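Local structure of profilin-2 (Rattus norvegicus, 2VK3) at residues Q20-V25 / A35-G40. The protein probably binds actin and proline-rich protein ligands, as profilins do, and so helps to control actin assembly in the cytoplasm. Residues are numbered along the deposited sequence; the frame is centred on the assembly and turned at random.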
loop_
_atom_site.group_PDB
_atom_site.type_symbol
_atom_site.label_atom_id
_atom_site.label_comp_id
_atom_site.label_asym_id
_atom_site.label_seq_id
_atom_site.Cartn_x
_atom_site.Cartn_y
_atom_site.Cartn_z
ATOM N N GLN A 20 -1.113 -7.427 -8.727
ATOM C CA GLN A 20 -2.491 -7.908 -8.738
ATOM C C GLN A 20 -3.480 -6.900 -8.201
ATOM O O GLN A 20 -4.655 -7.000 -8.512
ATOM C CB GLN A 20 -2.642 -9.202 -7.963
ATOM C CG GLN A 20 -2.587 -9.104 -6.530
ATOM C CD GLN A 20 -2.842 -10.497 -5.885
ATOM O OE1 GLN A 20 -3.999 -10.927 -5.761
ATOM N NE2 GLN A 20 -1.762 -11.204 -5.532
ATOM N N GLU A 21 -2.997 -5.938 -7.412
ATOM C CA GLU A 21 -3.842 -4.801 -7.030
ATOM C C GLU A 21 -3.039 -3.583 -6.638
ATOM O O GLU A 21 -1.845 -3.658 -6.373
ATOM C CB GLU A 21 -4.888 -5.107 -5.977
ATOM C CG GLU A 21 -4.577 -5.906 -4.813
ATOM C CD GLU A 21 -5.768 -5.955 -3.843
ATOM O OE1 GLU A 21 -6.339 -4.868 -3.537
ATOM O OE2 GLU A 21 -6.144 -7.073 -3.420
ATOM N N ALA A 22 -3.740 -2.457 -6.574
ATOM C CA ALA A 22 -3.136 -1.209 -6.163
ATOM C C ALA A 22 -4.197 -0.264 -5.644
ATOM O O ALA A 22 -5.340 -0.345 -6.089
ATOM C CB ALA A 22 -2.382 -0.587 -7.345
ATOM N N ALA A 23 -3.781 0.726 -4.859
ATOM C CA ALA A 23 -4.691 1.676 -4.307
ATOM C C ALA A 23 -3.948 2.952 -3.955
ATOM O O ALA A 23 -2.786 2.921 -3.497
ATOM C CB ALA A 23 -5.309 1.092 -3.011
ATOM N N ILE A 24 -4.655 4.063 -4.076
ATOM C CA ILE A 24 -4.228 5.329 -3.552
ATOM C C ILE A 24 -5.196 5.688 -2.390
ATOM O O ILE A 24 -6.399 5.696 -2.540
ATOM C CB ILE A 24 -4.286 6.445 -4.616
ATOM C CG1 ILE A 24 -3.263 6.141 -5.727
ATOM C CG2 ILE A 24 -3.995 7.839 -4.014
ATOM C CD1 ILE A 24 -1.843 6.140 -5.230
ATOM N N VAL A 25 -4.628 6.022 -1.249
ATOM C CA VAL A 25 -5.393 6.086 -0.010
ATOM C C VAL A 25 -4.950 7.342 0.731
ATOM O O VAL A 25 -3.763 7.521 1.034
ATOM C CB VAL A 25 -5.198 4.788 0.832
ATOM C CG1 VAL A 25 -6.064 4.837 2.133
ATOM C CG2 VAL A 25 -5.529 3.491 0.029
ATOM N N ALA A 35 -8.809 5.718 -4.734
ATOM C CA ALA A 35 -8.989 4.854 -5.900
ATOM C C ALA A 35 -8.337 3.551 -5.611
ATOM O O ALA A 35 -7.221 3.503 -5.014
ATOM C CB ALA A 35 -8.385 5.492 -7.166
ATOM N N ALA A 36 -8.989 2.477 -6.039
ATOM C CA ALA A 36 -8.418 1.149 -5.907
ATOM C C ALA A 36 -8.770 0.297 -7.114
ATOM O O ALA A 36 -9.792 0.531 -7.775
ATOM C CB ALA A 36 -8.874 0.467 -4.608
ATOM N N THR A 37 -7.894 -0.674 -7.414
ATOM C CA THR A 37 -8.194 -1.574 -8.527
ATOM C C THR A 37 -9.355 -2.489 -8.121
ATOM O O THR A 37 -9.525 -2.900 -6.913
ATOM C CB THR A 37 -6.920 -2.343 -8.988
ATOM O OG1 THR A 37 -6.400 -3.013 -7.843
ATOM C CG2 THR A 37 -5.864 -1.389 -9.598
ATOM N N ALA A 38 -10.229 -2.788 -9.088
ATOM C CA ALA A 38 -11.468 -3.523 -8.835
ATOM C C ALA A 38 -11.149 -4.937 -8.429
ATOM O O ALA A 38 -10.207 -5.537 -8.983
ATOM C CB ALA A 38 -12.360 -3.561 -10.111
ATOM N N GLY A 39 -11.979 -5.463 -7.527
ATOM C CA GLY A 39 -11.892 -6.867 -7.124
ATOM C C GLY A 39 -10.759 -7.281 -6.196
ATOM O O GLY A 39 -10.471 -8.422 -6.074
ATOM N N GLY A 40 -10.121 -6.324 -5.538
ATOM C CA GLY A 40 -9.108 -6.625 -4.563
ATOM C C GLY A 40 -9.543 -6.310 -3.149
ATOM O O GLY A 40 -10.672 -5.859 -2.894
HETATM O O HOH W 1 -8.471 -3.375 -4.447
#
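Thr37 turns OG1 between its own backbone N and carbonyl carbon (chi1 56°), which sets the hydroxyl beside the backbone N of Ala22, while Glu21 holds CG in the equivalent position (chi1 43°) and then runs out extended, carrying its carboxylate over to Gly40. Thr37 grips Ala22 twice: Thr37 OG1 accepts from Ala22 N at 3.0 Å, and Thr37 N donates to Ala22 O at 2.9 Å. The hydroxyl thus stands in for a main-chain carbonyl just where strand 33-36 ends. Further along, Ile24 and Ala35 form an antiparallel hydrogen-bonded pair, short from Ile24 N to Ala35 O (2.8 Å) and longer from Ala35 N to Ile24 O (3.3 Å). Between these bonds the methyls of Ala23 and Ala36 touch, CB to CB 4.0 Å, on the face opposite Ile24 and Ala35, whose side chains meet Trp6 and Val10 of helix 3-11. Glu21 OE2 lies 3.2 Å from Gly40 CA and accepts from Val41 N, OE1 from Phe42 N; a water donates to both OE1 and Thr37 O. Side-chain acceptors thus continue this edge hairpin's pairing around the type II turn Thr37-Gly40: OG1 at its start, the carboxylate, probably stabilised as charged by the two amides, just beyond its end.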